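Local coordinates for protein arsenic responsive repressor ArsR (Corynebacterium glutamicum ATCC 13032, PDB 6J0E) that represses transcription as a winged-helix repressor of the ArsR family, the repression being relieved when it binds As(III), at the interface of chains A and B. Coordinates in Å, arbitrary orientation; residue numbers count along the deposited sequence, not the author numbering. Chains: chain A/B, Arsenic responsive repressor ArsR.

Contact 1: the interface of chains A and B. Residues chain A 47, 51, 55, 100, 102, 105, 109; chain B 112-114, 116.
B:Ile114 packs among apolar groups of chain A, its CB lying over one face of the A:Phe105 ring, 4.0 Å from the ring centroid. CG2, anti to the backbone N, points on to A:Val100, whose CG1 it meets at 3.4 Å, a close fit of two methyls. A:Cys55 SG and the methyls of A:Leu47 and A:Ala51 lie farther off. A branched aliphatic suits this place, since its two branches reach different neighbours, CG2 toward A:Val100 and CG1 along the A:Phe105 ring. B:Leu112 CD2 reaches A:Phe105 CD1 at 4.1 Å. Against this close apolar side stands a looser, hydrated polar one. A:Arg109, bent at chi3 (-46°), runs antiparallel to B:Leu112 and offers its guanidinium edge to chain B: NH1 gives a hydrogen bond to B:Leu112 O (2.8 Å) and NH2 a nearly straight one to B:Ser116 OG (2.8 Å, 170° at H). Both acceptors lie in the guanidinium plane, fixing its rotation, while B:Ser116 O, which accepts a hydrogen bond from B:Gln113 NE2, lies 3.1 Å above that plane toward its rim. Water 1 joins NH1 to A:Pro102 O, B:Ile114 O and B:Ser116 OG. The site lies between helices 41-52 and 103-111, the end of strand 97-100 and the loops of A:Cys55 and A:Pro102 in one subunit, and the segment after helix 103-111 in the other.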
ATOM      1  N   LEU A  47      -9.047  -8.478  -6.131  1.00  9.93           N
ATOM      2  CA  LEU A  47      -7.591  -8.425  -6.223  1.00 11.17           C
ATOM      3  C   LEU A  47      -6.904  -9.685  -5.726  1.00  8.46           C
ATOM      4  O   LEU A  47      -5.976 -10.116  -6.314  1.00 10.13           O
ATOM      5  CB  LEU A  47      -7.037  -7.142  -5.552  1.00 11.72           C
ATOM      6  CG  LEU A  47      -5.551  -6.850  -5.481  1.00 13.37           C
ATOM      7  CD1 LEU A  47      -5.118  -6.626  -6.954  1.00 14.35           C
ATOM      8  CD2 LEU A  47      -5.313  -5.658  -4.562  1.00 14.87           C
ATOM      9  N   ALA A  51      -4.320 -11.904  -7.983  1.00 10.59           N
ATOM     10  CA  ALA A  51      -3.028 -12.233  -7.419  1.00 12.60           C
ATOM     11  C   ALA A  51      -2.713 -13.719  -7.288  1.00 12.64           C
ATOM     12  O   ALA A  51      -1.571 -14.132  -7.608  1.00 13.46           O
ATOM     13  CB  ALA A  51      -2.837 -11.503  -6.048  1.00 12.28           C
ATOM     14  N   CYS A  55      -1.367 -12.984 -11.581  1.00 11.55           N
ATOM     15  CA  CYS A  55      -1.604 -11.758 -12.276  1.00 11.13           C
ATOM     16  C   CYS A  55      -1.698 -11.983 -13.766  1.00 10.32           C
ATOM     17  O   CYS A  55      -1.478 -11.139 -14.509  1.00 11.33           O
ATOM     18  CB  CYS A  55      -0.682 -10.606 -11.901  1.00 11.63           C
ATOM     19  SG  CYS A  55      -0.825 -10.045 -10.204  1.00 11.56           S
ATOM     20  N   VAL A 100      -3.976  -6.746 -14.248  1.00 13.82           N
ATOM     21  CA  VAL A 100      -3.455  -5.903 -13.183  1.00 13.81           C
ATOM     22  C   VAL A 100      -2.360  -5.092 -13.772  1.00 11.14           C
ATOM     23  O   VAL A 100      -1.548  -5.637 -14.564  1.00  9.62           O
ATOM     24  CB  VAL A 100      -2.808  -6.734 -12.042  1.00 18.38           C
ATOM     25  CG1 VAL A 100      -2.257  -5.815 -11.057  1.00 21.21           C
ATOM     26  CG2 VAL A 100      -3.847  -7.579 -11.438  1.00 19.86           C
ATOM     27  N   PRO A 102       0.855  -2.938 -12.267  1.00  9.15           N
ATOM     28  CA  PRO A 102       1.581  -2.803 -11.037  1.00  8.99           C
ATOM     29  C   PRO A 102       1.793  -1.414 -10.560  1.00  7.74           C
ATOM     30  O   PRO A 102       2.052  -1.178  -9.304  1.00  6.45           O
ATOM     31  CB  PRO A 102       2.910  -3.434 -11.381  1.00  9.34           C
ATOM     32  CG  PRO A 102       3.090  -3.166 -12.848  1.00 11.84           C
ATOM     33  CD  PRO A 102       1.736  -3.420 -13.356  1.00 10.58           C
ATOM     34  N   PHE A 105      -0.079   0.367  -7.423  1.00  6.41           N
ATOM     35  CA  PHE A 105       0.194  -0.420  -6.162  1.00  7.23           C
ATOM     36  C   PHE A 105       1.555   0.045  -5.656  1.00  8.58           C
ATOM     37  O   PHE A 105       1.732   0.231  -4.470  1.00  7.07           O
ATOM     38  CB  PHE A 105       0.127  -1.905  -6.388  1.00  8.03           C
ATOM     39  CG  PHE A 105      -1.223  -2.395  -6.820  1.00  9.35           C
ATOM     40  CD1 PHE A 105      -2.190  -2.466  -5.847  1.00  9.02           C
ATOM     41  CD2 PHE A 105      -1.475  -2.835  -8.109  1.00  9.86           C
ATOM     42  CE1 PHE A 105      -3.479  -2.870  -6.196  1.00 10.94           C
ATOM     43  CE2 PHE A 105      -2.752  -3.253  -8.465  1.00 10.97           C
ATOM     44  CZ  PHE A 105      -3.734  -3.251  -7.508  1.00 10.88           C
ATOM     45  N   ARG A 109       2.442   1.757  -2.018  1.00  6.69           N
ATOM     46  CA  ARG A 109       3.470   1.253  -1.136  1.00  6.23           C
ATOM     47  C   ARG A 109       4.402   2.407  -0.702  1.00  8.16           C
ATOM     48  O   ARG A 109       4.714   2.516   0.490  1.00  9.66           O
ATOM     49  CB  ARG A 109       4.217   0.174  -1.763  1.00  6.35           C
ATOM     50  CG  ARG A 109       3.529  -1.209  -1.865  1.00  6.47           C
ATOM     51  CD  ARG A 109       4.418  -2.344  -2.168  1.00  6.45           C
ATOM     52  NE  ARG A 109       5.386  -2.100  -3.280  1.00  5.99           N
ATOM     53  CZ  ARG A 109       5.132  -2.371  -4.581  1.00  7.71           C
ATOM     54  NH1 ARG A 109       3.893  -2.822  -4.969  1.00  6.66           N
ATOM     55  NH2 ARG A 109       6.112  -2.182  -5.542  1.00  7.18           N
TER
ATOM     56  N   LEU B 112      -0.144  -5.004  -0.813  1.00  7.45           N
ATOM     57  CA  LEU B 112      -0.026  -4.212  -2.045  1.00  7.36           C
ATOM     58  C   LEU B 112       1.232  -4.592  -2.901  1.00  6.54           C
ATOM     59  O   LEU B 112       1.510  -3.833  -3.831  1.00  5.35           O
ATOM     60  CB  LEU B 112       0.092  -2.718  -1.707  1.00  9.10           C
ATOM     61  CG  LEU B 112      -1.052  -1.945  -0.976  1.00 10.21           C
ATOM     62  CD1 LEU B 112      -0.511  -0.585  -0.467  1.00 12.22           C
ATOM     63  CD2 LEU B 112      -2.150  -1.674  -1.872  1.00 13.43           C
ATOM     64  N   GLN B 113       1.883  -5.677  -2.609  0.58  5.54           N
ATOM     65  CA  GLN B 113       3.033  -6.139  -3.342  0.58  6.52           C
ATOM     66  C   GLN B 113       2.478  -6.986  -4.533  0.58  7.10           C
ATOM     67  O   GLN B 113       2.447  -8.168  -4.477  0.58  7.21           O
ATOM     68  CB  GLN B 113       3.922  -6.904  -2.411  0.58  6.89           C
ATOM     69  CG  GLN B 113       5.242  -7.387  -3.073  0.58  6.33           C
ATOM     70  CD  GLN B 113       5.064  -8.584  -4.013  0.58  6.95           C
ATOM     71  OE1 GLN B 113       4.712  -9.766  -3.573  0.58  7.36           O
ATOM     72  NE2 GLN B 113       5.359  -8.324  -5.333  0.58  5.93           N
ATOM     73  N   ILE B 114       2.000  -6.262  -5.545  1.00  6.17           N
ATOM     74  CA  ILE B 114       1.264  -6.796  -6.667  1.00  7.38           C
ATOM     75  C   ILE B 114       2.074  -6.573  -7.976  1.00  7.79           C
ATOM     76  O   ILE B 114       2.024  -5.520  -8.560  1.00  6.60           O
ATOM     77  CB  ILE B 114      -0.097  -6.001  -6.817  1.00  7.51           C
ATOM     78  CG1 ILE B 114      -0.873  -6.078  -5.495  1.00  8.04           C
ATOM     79  CG2 ILE B 114      -0.908  -6.627  -7.996  1.00  7.02           C
ATOM     80  CD1 ILE B 114      -1.328  -7.408  -5.177  1.00  7.56           C
ATOM     81  N   SER B 116       5.375  -6.211  -8.312  1.00  8.81           N
ATOM     82  CA  SER B 116       6.620  -5.410  -8.189  0.85  9.26           C
ATOM     83  C   SER B 116       6.888  -5.307  -6.704  1.00  7.99           C
ATOM     84  O   SER B 116       6.000  -5.575  -5.849  1.00  5.13           O
ATOM     85  CB  SER B 116       6.537  -4.057  -8.850  0.85  8.32           C
ATOM     86  OG  SER B 116       5.726  -3.018  -8.227  0.85  6.88           O
TER
HETATM   87  O   HOH W   1       3.170  -3.118  -7.785  1.00  5.96           O

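Contact 2: the interface of chains A and B. Residues chain A 28-29, 32, 35-36; chain B 38-41, 44.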
ATOM      1  N   SER A  28      -2.532  14.426  -1.346  1.00 17.12           N
ATOM      2  CA  SER A  28      -3.428  13.777  -0.294  1.00 18.48           C
ATOM      3  C   SER A  28      -4.860  13.400  -0.856  1.00 20.80           C
ATOM      4  O   SER A  28      -5.432  12.262  -0.533  1.00 18.44           O
ATOM      5  CB  SER A  28      -3.533  14.655   1.015  1.00 20.32           C
ATOM      6  OG  SER A  28      -4.572  15.709   0.980  1.00 18.64           O
ATOM      7  N   GLU A  29      -5.466  14.307  -1.662  1.00 16.85           N
ATOM      8  CA  GLU A  29      -6.776  14.061  -2.247  1.00 20.91           C
ATOM      9  C   GLU A  29      -6.652  12.862  -3.206  1.00 15.57           C
ATOM     10  O   GLU A  29      -7.514  11.947  -3.198  1.00 14.05           O
ATOM     11  CB  GLU A  29      -7.334  15.330  -2.993  1.00 24.77           C
ATOM     12  CG  GLU A  29      -7.798  16.501  -2.098  1.00 27.42           C
ATOM     13  CD  GLU A  29      -9.082  16.263  -1.359  1.00 31.29           C
ATOM     14  OE1 GLU A  29      -9.901  15.428  -1.836  1.00 30.47           O
ATOM     15  OE2 GLU A  29      -9.242  16.911  -0.285  1.00 34.11           O
ATOM     16  N   ALA A  32      -5.913   9.428  -1.192  1.00 13.79           N
ATOM     17  CA  ALA A  32      -7.154   9.138  -0.596  1.00 13.94           C
ATOM     18  C   ALA A  32      -8.130   8.456  -1.586  1.00 14.00           C
ATOM     19  O   ALA A  32      -8.808   7.373  -1.232  1.00 15.87           O
ATOM     20  CB  ALA A  32      -7.835  10.346   0.049  1.00 14.18           C
ATOM     21  N   PHE A  35      -7.044   4.888  -2.184  1.00 10.53           N
ATOM     22  CA  PHE A  35      -7.348   4.037  -1.038  1.00 10.28           C
ATOM     23  C   PHE A  35      -8.847   3.757  -0.889  1.00 10.91           C
ATOM     24  O   PHE A  35      -9.192   2.696  -0.487  1.00  9.46           O
ATOM     25  CB  PHE A  35      -6.746   4.625   0.281  1.00  9.84           C
ATOM     26  CG  PHE A  35      -5.241   4.454   0.394  1.00  9.77           C
ATOM     27  CD1 PHE A  35      -4.677   3.242   0.237  1.00  9.81           C
ATOM     28  CD2 PHE A  35      -4.385   5.603   0.660  1.00 10.15           C
ATOM     29  CE1 PHE A  35      -3.380   2.995   0.496  1.00 10.53           C
ATOM     30  CE2 PHE A  35      -3.034   5.362   0.799  1.00  9.71           C
ATOM     31  CZ  PHE A  35      -2.526   4.103   0.694  1.00 11.03           C
ATOM     32  N   LYS A  36      -9.694   4.689  -1.329  1.00 11.42           N
ATOM     33  CA  LYS A  36     -11.133   4.514  -1.330  1.00 13.86           C
ATOM     34  C   LYS A  36     -11.524   3.409  -2.217  1.00 10.16           C
ATOM     35  O   LYS A  36     -12.402   2.636  -1.881  1.00 11.80           O
ATOM     36  CB  LYS A  36     -11.905   5.819  -1.705  1.00 17.07           C
ATOM     37  CG  LYS A  36     -12.411   6.598  -0.549  1.00 21.31           C
ATOM     38  CD  LYS A  36     -13.233   7.797  -1.036  1.00 20.22           C
ATOM     39  CE  LYS A  36     -14.731   7.422  -1.171  1.00 24.81           C
ATOM     40  NZ  LYS A  36     -15.460   8.538  -1.915  0.50 22.82           N
TER
ATOM     41  N   LEU B  38      -7.837   4.963   5.509  1.00 10.51           N
ATOM     42  CA  LEU B  38      -6.854   5.729   4.837  1.00 11.72           C
ATOM     43  C   LEU B  38      -7.396   6.582   3.680  1.00 12.03           C
ATOM     44  O   LEU B  38      -6.739   7.445   3.179  1.00 17.56           O
ATOM     45  CB  LEU B  38      -5.734   4.835   4.307  1.00 10.75           C
ATOM     46  CG  LEU B  38      -4.845   4.175   5.356  1.00  9.87           C
ATOM     47  CD1 LEU B  38      -3.828   3.366   4.600  1.00 10.23           C
ATOM     48  CD2 LEU B  38      -4.055   5.315   6.161  1.00 11.26           C
ATOM     49  N   GLY B  39      -8.598   6.317   3.203  1.00 10.57           N
ATOM     50  CA  GLY B  39      -9.167   7.070   2.064  1.00 11.90           C
ATOM     51  C   GLY B  39      -9.789   8.324   2.547  1.00 13.43           C
ATOM     52  O   GLY B  39     -10.810   8.657   2.064  1.00 23.99           O
ATOM     53  N   ASP B  40      -9.107   9.120   3.353  1.00 12.19           N
ATOM     54  CA  ASP B  40      -9.532  10.459   3.716  1.00 13.27           C
ATOM     55  C   ASP B  40      -8.255  11.348   3.570  1.00 11.66           C
ATOM     56  O   ASP B  40      -7.256  11.073   4.173  1.00  9.30           O
ATOM     57  CB  ASP B  40     -10.016  10.477   5.174  1.00 15.30           C
ATOM     58  CG  ASP B  40     -10.369  11.880   5.646  1.00 18.40           C
ATOM     59  OD1 ASP B  40      -9.526  12.746   5.774  1.00 20.39           O
ATOM     60  OD2 ASP B  40     -11.496  12.131   5.917  1.00 21.76           O
ATOM     61  N   PRO B  41      -8.301  12.407   2.846  1.00 13.05           N
ATOM     62  CA  PRO B  41      -7.120  13.271   2.668  1.00 14.03           C
ATOM     63  C   PRO B  41      -6.487  13.892   3.882  1.00 11.72           C
ATOM     64  O   PRO B  41      -5.243  13.922   3.972  1.00 14.00           O
ATOM     65  CB  PRO B  41      -7.627  14.444   1.741  1.00 17.06           C
ATOM     66  CG  PRO B  41      -9.064  14.184   1.527  1.00 16.71           C
ATOM     67  CD  PRO B  41      -9.558  13.010   2.315  1.00 13.79           C
ATOM     68  N   LEU B  44      -4.447  11.292   5.698  1.00  9.41           N
ATOM     69  CA  LEU B  44      -3.162  11.049   5.043  1.00 11.94           C
ATOM     70  C   LEU B  44      -2.156  12.115   5.350  1.00 12.30           C
ATOM     71  O   LEU B  44      -0.970  11.817   5.531  1.00 10.44           O
ATOM     72  CB  LEU B  44      -3.344  10.976   3.486  1.00 13.20           C
ATOM     73  CG  LEU B  44      -3.986   9.675   3.099  1.00 13.23           C
ATOM     74  CD1 LEU B  44      -3.795   9.625   1.546  1.00 14.85           C
ATOM     75  CD2 LEU B  44      -3.419   8.409   3.670  1.00 13.60           C
TER
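Helix 25-38 of chain A packs against the turn between the first two helices of chain B, where B:Gly39 and B:Asp40 lead into helix 41-52. A:Ala32 sits at the middle of the contact: its CB meets B:Pro41 N at 3.5 Å, and its backbone O comes within 3.3 Å of B:Gly39 CA. Small residues on both sides let helix and turn come this close, backbone nearly against backbone. B:Leu44 extends from helix 41-52 and sets CD1 against A:Ala32 N at 3.5 Å, a contact of a methyl with the backbone. B:Pro41, a residue well suited to the first turn of a helix, presents its ring carbons to two side chains of A. The A:Glu29 chain, bent at chi2 (-72°), crosses the ring at a slant and brings OE2 to 3.3 Å from B:Pro41 CG, while A:Ser28 OG touches B:Pro41 CB at 3.4 Å. At the other end A:Phe35 turns one face to B:Leu38, whose CD1 stands 4.1 Å above the ring plane and over its centre. The aliphatic part of A:Lys36 runs beside the turn, with CG 3.7 Å from B:Gly39 O. The join rests on shape and apolar contact, since the polar groups of the two sides do not pair directly. It helps hold the two subunits together, and so probably helps set how the DNA-binding parts of the dimer stand relative to each other.

Contact 3: the interface of chains A and B. Residues chain A 102, 106; chain B 8, 114-116.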
ATOM      1  N   PRO A 102       0.855  -2.938 -12.267  1.00  9.15           N
ATOM      2  CA  PRO A 102       1.581  -2.803 -11.037  1.00  8.99           C
ATOM      3  C   PRO A 102       1.793  -1.414 -10.560  1.00  7.74           C
ATOM      4  O   PRO A 102       2.052  -1.178  -9.304  1.00  6.45           O
ATOM      5  CB  PRO A 102       2.910  -3.434 -11.381  1.00  9.34           C
ATOM      6  CG  PRO A 102       3.090  -3.166 -12.848  1.00 11.84           C
ATOM      7  CD  PRO A 102       1.736  -3.420 -13.356  1.00 10.58           C
ATOM      8  N   ALA A 106       2.544   0.176  -6.562  1.00  6.84           N
ATOM      9  CA  ALA A 106       3.853   0.677  -6.053  1.00  7.16           C
ATOM     10  C   ALA A 106       3.830   2.078  -5.509  1.00  7.54           C
ATOM     11  O   ALA A 106       4.465   2.389  -4.492  1.00  9.04           O
ATOM     12  CB  ALA A 106       4.837   0.529  -7.256  1.00  6.61           C
TER
ATOM     13  N   GLN B   8      10.078  -5.194 -11.389  1.00 16.66           N
ATOM     14  CA  GLN B   8       8.930  -6.047 -11.826  1.00 16.15           C
ATOM     15  C   GLN B   8       9.179  -7.505 -11.517  1.00 14.23           C
ATOM     16  O   GLN B   8      10.310  -8.057 -11.731  1.00 17.46           O
ATOM     17  CB  GLN B   8       8.659  -5.913 -13.341  1.00 19.07           C
ATOM     18  CG  GLN B   8       8.417  -4.461 -13.653  1.00 22.95           C
ATOM     19  CD  GLN B   8       7.144  -3.966 -13.034  1.00 22.45           C
ATOM     20  OE1 GLN B   8       6.138  -4.587 -13.170  1.00 31.29           O
ATOM     21  NE2 GLN B   8       7.206  -2.863 -12.329  1.00 21.86           N
ATOM     22  N   ILE B 114       2.000  -6.262  -5.545  1.00  6.17           N
ATOM     23  CA  ILE B 114       1.264  -6.796  -6.667  1.00  7.38           C
ATOM     24  C   ILE B 114       2.074  -6.573  -7.976  1.00  7.79           C
ATOM     25  O   ILE B 114       2.024  -5.520  -8.560  1.00  6.60           O
ATOM     26  CB  ILE B 114      -0.097  -6.001  -6.817  1.00  7.51           C
ATOM     27  CG1 ILE B 114      -0.873  -6.078  -5.495  1.00  8.04           C
ATOM     28  CG2 ILE B 114      -0.908  -6.627  -7.996  1.00  7.02           C
ATOM     29  CD1 ILE B 114      -1.328  -7.408  -5.177  1.00  7.56           C
ATOM     30  N   GLY B 115       2.927  -7.511  -8.240  1.00  7.61           N
ATOM     31  CA  GLY B 115       3.693  -7.517  -9.528  1.00  8.18           C
ATOM     32  C   GLY B 115       5.016  -6.754  -9.450  1.00 10.15           C
ATOM     33  O   GLY B 115       5.707  -6.735 -10.426  1.00  7.39           O
ATOM     34  N   SER B 116       5.375  -6.211  -8.312  1.00  8.81           N
ATOM     35  CA  SER B 116       6.620  -5.410  -8.189  0.85  9.26           C
ATOM     36  C   SER B 116       6.888  -5.307  -6.704  1.00  7.99           C
ATOM     37  O   SER B 116       6.000  -5.575  -5.849  1.00  5.13           O
ATOM     38  CB  SER B 116       6.537  -4.057  -8.850  0.85  8.32           C
ATOM     39  OG  SER B 116       5.726  -3.018  -8.227  0.85  6.88           O
TER
HETATM   40  O   HOH W   2       3.170  -3.118  -7.785  1.00  5.96           O
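This is a small, partly water-mediated edge of the two-fold dimer interface, where the N-terminal strand of chain B and the start of its C-terminal strand close over the beginning of helix 103-111 in chain A. It extends the association of the subunits outward with modest burial. The far end of strand 116-125 appears to be a histidine-rich purification tag, so the pairing of the terminal strands may owe something to the construct. A:Pro102 carries most of the contact. The ring, held rigid by its own closure, makes a compact apolar knob at a position just before a helix, where the missing N-H costs no helix hydrogen bond and the restricted phi suits the turn into it. B:Gln8, from strand 4-8, crosses this knob at about a right angle. Its chain bends at chi2 (-67°), which turns the amide back toward the ring, with OE1 modelled 3.4 Å from A:Pro102 CG; this side chain is poorly ordered, so the touch is best read as a loose covering. B:Gly115 links B:Ile114 to B:Ser116 with a positive phi of 90°, a backbone shape that glycine adopts easily, and it brings the carbonyl of the one and the hydroxyl of the other to water 2, the same water that A:Arg109 NH1 also holds. One turn along the helix, A:Ala106 offers a small methyl, and B:Ser116 OG stands 3.8 Å from this A:Ala106 CB.

Contact 4: the interface of chains A and B. Residues chain A 21-23; chain B 48-49, 52.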
ATOM      1  N   GLY A  21       8.689  16.193   2.113  1.00 34.61           N
ATOM      2  CA  GLY A  21       8.027  16.603   3.331  1.00 35.61           C
ATOM      3  C   GLY A  21       6.645  15.987   3.458  1.00 31.37           C
ATOM      4  O   GLY A  21       6.386  14.940   2.940  1.00 31.24           O
ATOM      5  N   PRO A  22       5.728  16.685   4.141  1.00 32.00           N
ATOM      6  CA  PRO A  22       4.296  16.288   4.182  1.00 31.04           C
ATOM      7  C   PRO A  22       3.570  16.487   2.846  1.00 30.93           C
ATOM      8  O   PRO A  22       3.907  17.373   2.087  1.00 32.14           O
ATOM      9  CB  PRO A  22       3.702  17.178   5.299  1.00 31.99           C
ATOM     10  CG  PRO A  22       4.908  17.719   5.992  1.00 38.43           C
ATOM     11  CD  PRO A  22       5.928  17.896   4.924  1.00 33.71           C
ATOM     12  N   LEU A  23       2.596  15.631   2.573  1.00 27.58           N
ATOM     13  CA  LEU A  23       1.901  15.586   1.310  1.00 23.85           C
ATOM     14  C   LEU A  23       1.102  16.864   1.183  1.00 20.56           C
ATOM     15  O   LEU A  23       0.674  17.457   2.204  1.00 20.89           O
ATOM     16  CB  LEU A  23       0.931  14.347   1.246  1.00 25.45           C
ATOM     17  CG  LEU A  23       1.447  12.899   1.184  1.00 28.57           C
ATOM     18  CD1 LEU A  23       0.335  11.911   1.585  1.00 29.59           C
ATOM     19  CD2 LEU A  23       2.018  12.501  -0.164  1.00 30.07           C
TER
ATOM     20  N   SER B  48       1.415  12.086   7.087  1.00 15.09           N
ATOM     21  CA  SER B  48       2.548  12.914   6.584  1.00 15.81           C
ATOM     22  C   SER B  48       3.255  13.801   7.496  1.00 14.05           C
ATOM     23  O   SER B  48       4.464  13.872   7.456  1.00 14.23           O
ATOM     24  CB  SER B  48       2.039  13.812   5.437  1.00 19.44           C
ATOM     25  OG  SER B  48       2.407  13.173   4.269  1.00 29.38           O
ATOM     26  N   GLN B  49       2.461  14.576   8.251  1.00 14.13           N
ATOM     27  CA  GLN B  49       3.132  15.459   9.242  1.00 14.47           C
ATOM     28  C   GLN B  49       3.885  14.588  10.301  1.00 16.21           C
ATOM     29  O   GLN B  49       4.943  14.972  10.760  1.00 13.40           O
ATOM     30  CB  GLN B  49       2.125  16.391   9.905  1.00 15.09           C
ATOM     31  CG  GLN B  49       1.453  17.325   8.915  1.00 16.00           C
ATOM     32  CD  GLN B  49       2.279  18.611   8.673  1.00 18.00           C
ATOM     33  OE1 GLN B  49       3.385  18.756   9.245  1.00 15.43           O
ATOM     34  NE2 GLN B  49       1.810  19.465   7.774  1.00 15.11           N
ATOM     35  N   ALA B  52       6.998  13.150   8.625  1.00 31.32           N
ATOM     36  CA  ALA B  52       7.930  14.233   8.345  1.00 33.92           C
ATOM     37  C   ALA B  52       8.656  14.683   9.632  1.00 32.18           C
ATOM     38  O   ALA B  52       9.745  15.220   9.578  1.00 34.27           O
ATOM     39  CB  ALA B  52       7.199  15.380   7.612  1.00 35.42           C
TER
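A:Pro22 lies against helix 41-52 of chain B, a helix of the ArsR-type winged helix-turn-helix fold, and A:Leu23 next to it supplies the polar link. The apolar contacts come from the proline. Its CA rests 3.6 Å from B:Ser48 CB, and its CG reaches B:Ala52 CB at 3.7 Å, one turn farther along the helix. Alanine suits this place because its short side chain lets the ring settle close to the helix surface. B:Gln49 flanks the ring and crosses it obliquely: the chain bends at chi2 (-86°), which lays the amide alongside the proline, with CD 3.9 Å from A:Pro22 CG. These amide contacts are van der Waals in kind; OE1 and NE2 both face ring carbons here. Hydrogen bonding is represented by the backbone N-H of A:Leu23, which gives to B:Ser48 OG over 3.0 Å with an angle of 154° at H. A serine is apt on a helix that receives an extended segment, since its short hydroxyl can accept from a passing backbone amide while its CB packs on the neighbouring residue. The A:Leu23 side chain folds over the same hydroxyl, its CG lying 3.2 Å from B:Ser48 OG. A:Gly21, ahead of the proline, comes near B:Ala52 with its carbonyl carbon at 4.2 Å from CB.

Contacts 1 and 3 are neighbours, their C-alpha centres about 5 Å apart, and share A:Pro102, B:Ile114 and B:Ser116, so they form one continuous patch around helix 103-111. Between the same centres, contact 2 lies about 19 Å from contact 1, and contact 4 about 14 Å from contact 2 and 25 Å from contact 1. Helix 41-52 recurs: chain A's copy borders contact 1, while chain B's serves contacts 2 and 4. With the two-fold twins, each subunit both gives and receives every contact. Since A:Ala51 and A:Cys55 belong to the arsenic pocket, As(III) binding could plausibly be felt at the dimer interface through contact 1.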